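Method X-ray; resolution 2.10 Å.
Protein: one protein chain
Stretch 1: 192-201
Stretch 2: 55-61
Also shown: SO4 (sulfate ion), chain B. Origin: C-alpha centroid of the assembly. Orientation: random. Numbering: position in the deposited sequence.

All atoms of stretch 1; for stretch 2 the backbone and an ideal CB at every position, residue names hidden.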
ATOM      1  N   GLN A 192       9.230   2.591 -20.737  1.00 48.78           N
ATOM      2  CA  GLN A 192       8.323   3.737 -20.503  1.00 48.59           C
ATOM      3  C   GLN A 192       7.868   3.872 -19.064  1.00 47.71           C
ATOM      4  O   GLN A 192       7.866   4.959 -18.483  1.00 46.46           O
ATOM      5  CB  GLN A 192       7.070   3.616 -21.363  1.00 48.67           C
ATOM      6  CG  GLN A 192       7.337   3.848 -22.826  1.00 49.48           C
ATOM      7  CD  GLN A 192       6.099   3.685 -23.646  1.00 49.53           C
ATOM      8  OE1 GLN A 192       5.913   2.644 -24.231  1.00 51.32           O
ATOM      9  NE2 GLN A 192       5.231   4.706 -23.669  1.00 50.73           N
ATOM     10  N   ILE A 193       7.448   2.743 -18.513  1.00 47.79           N
ATOM     11  CA  ILE A 193       7.066   2.661 -17.104  1.00 48.02           C
ATOM     12  C   ILE A 193       8.252   3.063 -16.213  1.00 47.82           C
ATOM     13  O   ILE A 193       8.134   3.892 -15.329  1.00 46.83           O
ATOM     14  CB  ILE A 193       6.591   1.212 -16.778  1.00 48.09           C
ATOM     15  CG1 ILE A 193       5.284   0.900 -17.536  1.00 47.62           C
ATOM     16  CG2 ILE A 193       6.402   1.034 -15.231  1.00 48.30           C
ATOM     17  CD1 ILE A 193       5.004  -0.572 -17.724  1.00 47.99           C
ATOM     18  N   ALA A 194       9.391   2.436 -16.466  1.00 47.99           N
ATOM     19  CA  ALA A 194      10.648   2.776 -15.801  1.00 48.45           C
ATOM     20  C   ALA A 194      10.943   4.259 -15.874  1.00 48.41           C
ATOM     21  O   ALA A 194      11.411   4.836 -14.915  1.00 48.95           O
ATOM     22  CB  ALA A 194      11.829   1.983 -16.409  1.00 48.65           C
ATOM     23  N   TRP A 195      10.663   4.883 -16.994  1.00 48.45           N
ATOM     24  CA  TRP A 195      10.936   6.300 -17.121  1.00 49.25           C
ATOM     25  C   TRP A 195      10.041   7.168 -16.239  1.00 48.62           C
ATOM     26  O   TRP A 195      10.519   8.038 -15.519  1.00 48.06           O
ATOM     27  CB  TRP A 195      10.801   6.725 -18.574  1.00 50.85           C
ATOM     28  CG  TRP A 195      11.469   7.964 -18.769  1.00 52.32           C
ATOM     29  CD1 TRP A 195      12.830   8.186 -18.755  1.00 54.34           C
ATOM     30  CD2 TRP A 195      10.858   9.206 -18.961  1.00 51.48           C
ATOM     31  NE1 TRP A 195      13.090   9.521 -18.938  1.00 54.56           N
ATOM     32  CE2 TRP A 195      11.892  10.172 -19.071  1.00 53.73           C
ATOM     33  CE3 TRP A 195       9.538   9.614 -19.069  1.00 52.97           C
ATOM     34  CZ2 TRP A 195      11.642  11.500 -19.298  1.00 53.32           C
ATOM     35  CZ3 TRP A 195       9.278  10.935 -19.274  1.00 54.21           C
ATOM     36  CH2 TRP A 195      10.330  11.872 -19.396  1.00 54.68           C
ATOM     37  N   GLU A 196       8.741   6.917 -16.303  1.00 48.84           N
ATOM     38  CA  GLU A 196       7.754   7.587 -15.437  1.00 48.57           C
ATOM     39  C   GLU A 196       8.161   7.506 -13.954  1.00 47.59           C
ATOM     40  O   GLU A 196       8.173   8.504 -13.228  1.00 45.70           O
ATOM     41  CB  GLU A 196       6.350   6.973 -15.696  1.00 49.13           C
ATOM     42  CG  GLU A 196       5.145   7.789 -15.210  1.00 51.72           C
ATOM     43  CD  GLU A 196       4.996   9.171 -15.902  1.00 58.04           C
ATOM     44  OE1 GLU A 196       5.668   9.416 -16.956  1.00 59.82           O
ATOM     45  OE2 GLU A 196       4.181  10.009 -15.393  1.00 59.96           O
ATOM     46  N   LYS A 197       8.542   6.309 -13.529  1.00 47.32           N
ATOM     47  CA  LYS A 197       8.987   6.082 -12.170  1.00 47.67           C
ATOM     48  C   LYS A 197      10.303   6.786 -11.802  1.00 47.30           C
ATOM     49  O   LYS A 197      10.479   7.227 -10.670  1.00 46.61           O
ATOM     50  CB  LYS A 197       9.119   4.561 -11.901  1.00 48.29           C
ATOM     51  CG  LYS A 197       7.783   3.909 -11.891  1.00 50.16           C
ATOM     52  CD  LYS A 197       7.668   2.685 -11.076  1.00 53.17           C
ATOM     53  CE  LYS A 197       6.346   1.953 -11.427  1.00 54.99           C
ATOM     54  NZ  LYS A 197       5.176   2.808 -11.714  1.00 55.51           N
ATOM     55  N   SER A 198      11.244   6.876 -12.731  1.00 47.04           N
ATOM     56  CA  SER A 198      12.467   7.556 -12.398  1.00 47.39           C
ATOM     57  C   SER A 198      12.345   9.074 -12.388  1.00 47.33           C
ATOM     58  O   SER A 198      13.347   9.727 -12.118  1.00 48.41           O
ATOM     59  CB  SER A 198      13.677   7.078 -13.228  1.00 47.58           C
ATOM     60  OG  SER A 198      13.293   6.532 -14.437  1.00 48.94           O
ATOM     61  N   GLY A 199      11.141   9.630 -12.612  1.00 47.53           N
ATOM     62  CA  GLY A 199      10.864  11.062 -12.352  1.00 47.07           C
ATOM     63  C   GLY A 199      10.925  11.515 -10.898  1.00 47.50           C
ATOM     64  O   GLY A 199      10.934  12.726 -10.622  1.00 48.25           O
ATOM     65  N   ILE A 200      10.926  10.558  -9.957  1.00 47.40           N
ATOM     66  CA  ILE A 200      11.186  10.833  -8.526  1.00 47.23           C
ATOM     67  C   ILE A 200      12.665  10.845  -8.148  1.00 47.34           C
ATOM     68  O   ILE A 200      12.992  11.079  -6.985  1.00 47.83           O
ATOM     69  CB  ILE A 200      10.410   9.841  -7.619  1.00 47.29           C
ATOM     70  CG1 ILE A 200      11.084   8.462  -7.531  1.00 46.91           C
ATOM     71  CG2 ILE A 200       8.966   9.637  -8.160  1.00 47.88           C
ATOM     72  CD1 ILE A 200      10.528   7.629  -6.336  1.00 47.45           C
ATOM     73  N   ILE A 201      13.550  10.562  -9.101  1.00 47.08           N
ATOM     74  CA  ILE A 201      14.993  10.746  -8.901  1.00 47.78           C
ATOM     75  C   ILE A 201      15.326  12.239  -8.947  1.00 47.91           C
ATOM     76  O   ILE A 201      14.989  12.917  -9.916  1.00 47.47           O
ATOM     77  CB  ILE A 201      15.847   9.997  -9.945  1.00 46.87           C
ATOM     78  CG1 ILE A 201      15.563   8.498  -9.888  1.00 47.15           C
ATOM     79  CG2 ILE A 201      17.337  10.268  -9.683  1.00 46.96           C
ATOM     80  CD1 ILE A 201      16.193   7.663 -11.033  1.00 48.22           C
ATOM     81  N   UNK A  55      11.085  11.194   2.692  1.00 48.06           N
ATOM     82  CA  UNK A  55      11.572   9.983   2.000  1.00 47.70           C
ATOM     83  C   UNK A  55      10.498   9.584   1.032  1.00 47.17           C
ATOM     84  O   UNK A  55       9.329   9.632   1.353  1.00 46.94           O
ATOM     85  CB  UNK A  55      11.896   8.843   2.968  1.00 47.70           C
ATOM     86  N   UNK A  56      10.915   9.244  -0.178  1.00 47.35           N
ATOM     87  CA  UNK A  56       9.986   9.137  -1.279  1.00 46.40           C
ATOM     88  C   UNK A  56      10.061   7.765  -1.890  1.00 45.91           C
ATOM     89  O   UNK A  56      11.126   7.388  -2.340  1.00 45.42           O
ATOM     90  CB  UNK A  56      10.263  10.210  -2.334  1.00 46.40           C
ATOM     91  N   UNK A  57       8.930   7.039  -1.893  1.00 45.36           N
ATOM     92  CA  UNK A  57       8.903   5.630  -2.290  1.00 45.72           C
ATOM     93  C   UNK A  57       7.905   5.297  -3.382  1.00 45.67           C
ATOM     94  O   UNK A  57       6.700   5.332  -3.159  1.00 45.10           O
ATOM     95  CB  UNK A  57       8.596   4.764  -1.066  1.00 45.72           C
ATOM     96  N   UNK A  58       8.432   4.900  -4.538  1.00 44.90           N
ATOM     97  CA  UNK A  58       7.623   4.434  -5.646  1.00 45.47           C
ATOM     98  C   UNK A  58       7.931   3.016  -6.065  1.00 45.66           C
ATOM     99  O   UNK A  58       8.683   2.290  -5.424  1.00 47.46           O
ATOM    100  CB  UNK A  58       7.805   5.367  -6.845  1.00 45.47           C
ATOM    101  N   UNK A  59       7.342   2.611  -7.159  1.00 46.32           N
ATOM    102  CA  UNK A  59       7.524   1.273  -7.657  1.00 46.70           C
ATOM    103  C   UNK A  59       6.182   0.642  -7.926  1.00 47.03           C
ATOM    104  O   UNK A  59       5.197   0.981  -7.314  1.00 48.28           O
ATOM    105  CB  UNK A  59       8.334   0.428  -6.672  1.00 46.70           C
ATOM    106  N   UNK A  60       6.147  -0.288  -8.851  1.00 47.00           N
ATOM    107  CA  UNK A  60       4.913  -0.984  -9.180  1.00 47.56           C
ATOM    108  C   UNK A  60       4.335  -1.817  -8.007  1.00 48.59           C
ATOM    109  O   UNK A  60       3.129  -1.774  -7.700  1.00 48.01           O
ATOM    110  CB  UNK A  60       5.164  -1.896 -10.383  1.00 47.56           C
ATOM    111  N   UNK A  61       5.213  -2.570  -7.351  1.00 49.24           N
ATOM    112  CA  UNK A  61       4.816  -3.390  -6.228  1.00 50.10           C
ATOM    113  C   UNK A  61       5.799  -3.212  -5.097  1.00 48.63           C
ATOM    114  O   UNK A  61       6.984  -3.103  -5.329  1.00 48.96           O
ATOM    115  CB  UNK A  61       4.716  -4.862  -6.632  1.00 50.10           C
TER
HETATM  116  S   SO4 B 501       2.342   2.497 -10.096  1.00 61.78           S
HETATM  117  O1  SO4 B 501       1.267   2.837  -9.160  1.00 67.23           O
HETATM  118  O2  SO4 B 501       2.263   1.078 -10.421  1.00 64.42           O
HETATM  119  O3  SO4 B 501       3.603   2.838  -9.427  1.00 67.31           O
HETATM  120  O4  SO4 B 501       2.274   3.300 -11.308  1.00 63.72           O

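Position 55 lies in a strand, and its ideal CB has nothing of the other stretch within 5.5 Å. Phi/psi of -129/136 suits most residues, beta-branched ones included. Stretch 1 does not decide the choice. The deposited residue is Ile 55, and it makes no contact here.

Position 56 points its CA-to-CB bond toward stretch 1. The ideal CB is 4.8 Å from Ile 200 CD1, so there is room for a side chain of some length beside an aliphatic surface. The carbonyl O of Ile 200 is also an acceptor in this region. An aliphatic or aromatic residue would suit, as would a polar ring able to pack and bond at once. The residue is His 56, chi1 t. His 56 ND1 comes 3.6 Å from Ile 200 CB, and Ile 200 CD1 lies over one face of the ring. A water bridges the two residues. The water O is 2.8 Å from His 56 ND1 and donates to Ile 200 O at 2.7 Å. No direct hydrogen bond joins the stretches.

Position 57 points away. Many side chains would fit, and stretch 1 does not choose among them. The residue is Ile 57, with no contact across the pair.

Position 58 points toward stretch 1 again, but there is little space beyond a CB. Its ideal CB is 3.6 Å from Ile 200 CD1 and 5.0 Å from Lys 197 CD. Glycine, alanine or perhaps serine would suit. The residue is Gly 58. Ile 200 CD1 lies 3.9 Å from Gly 58 N.

Position 59 has phi/psi of 129/153. A CB here would be jammed against the carbonyl O of the residue before. That alone calls for glycine, and Gly 59 is found. Lys 197 CD packs 3.7 Å from Gly 59 CA. The lysine runs on past this turn, and Lys 197 NZ donates to sulfate O3 at 2.8 Å.

Position 60 points sideways, with its ideal CB 4.2 Å from Lys 197 CE. A small or medium residue, polar or aliphatic, could lie along the lysine chain. The residue is Thr 60, chi1 m. Thr 60 OG1 is 3.0 Å from Lys 197 CE and 4.3 Å from Ile 193 CG2. These are packing contacts; the hydroxyl is hydrogen-bonded elsewhere in the structure.

Position 61 is out of reach of stretch 1, which leaves the choice free. The residue is Asn 61.

Stretch 2 (55-61) IHIGGTN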
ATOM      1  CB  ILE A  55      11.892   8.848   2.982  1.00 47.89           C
ATOM      2  CG1 ILE A  55      13.044   9.266   3.863  1.00 47.18           C
ATOM      3  CG2 ILE A  55      12.234   7.540   2.238  1.00 48.42           C
ATOM      4  CD1 ILE A  55      13.198   8.345   5.084  1.00 48.00           C
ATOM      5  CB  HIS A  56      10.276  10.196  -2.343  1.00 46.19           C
ATOM      6  CG  HIS A  56       9.120  10.448  -3.248  1.00 43.19           C
ATOM      7  ND1 HIS A  56       9.245  11.127  -4.438  1.00 44.65           N
ATOM      8  CD2 HIS A  56       7.808  10.137  -3.126  1.00 43.11           C
ATOM      9  CE1 HIS A  56       8.057  11.205  -5.013  1.00 44.37           C
ATOM     10  NE2 HIS A  56       7.173  10.592  -4.251  1.00 42.79           N
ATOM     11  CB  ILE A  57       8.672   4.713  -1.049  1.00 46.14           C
ATOM     12  CG1 ILE A  57       9.804   4.932  -0.017  1.00 47.20           C
ATOM     13  CG2 ILE A  57       8.692   3.229  -1.460  1.00 45.04           C
ATOM     14  CD1 ILE A  57       9.355   4.951   1.255  1.00 47.37           C
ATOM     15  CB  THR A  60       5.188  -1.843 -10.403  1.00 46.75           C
ATOM     16  OG1 THR A  60       5.668  -0.993 -11.457  1.00 44.67           O
ATOM     17  CG2 THR A  60       3.897  -2.441 -10.948  1.00 49.72           C
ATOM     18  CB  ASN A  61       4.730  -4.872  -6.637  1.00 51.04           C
ATOM     19  CG  ASN A  61       3.633  -5.125  -7.668  1.00 55.23           C
ATOM     20  OD1 ASN A  61       2.446  -4.795  -7.433  1.00 61.21           O
ATOM     21  ND2 ASN A  61       4.024  -5.663  -8.839  1.00 58.41           N
TER
HETATM   22  O   HOH W   1      11.574  12.561  -5.167  1.00 34.46           O
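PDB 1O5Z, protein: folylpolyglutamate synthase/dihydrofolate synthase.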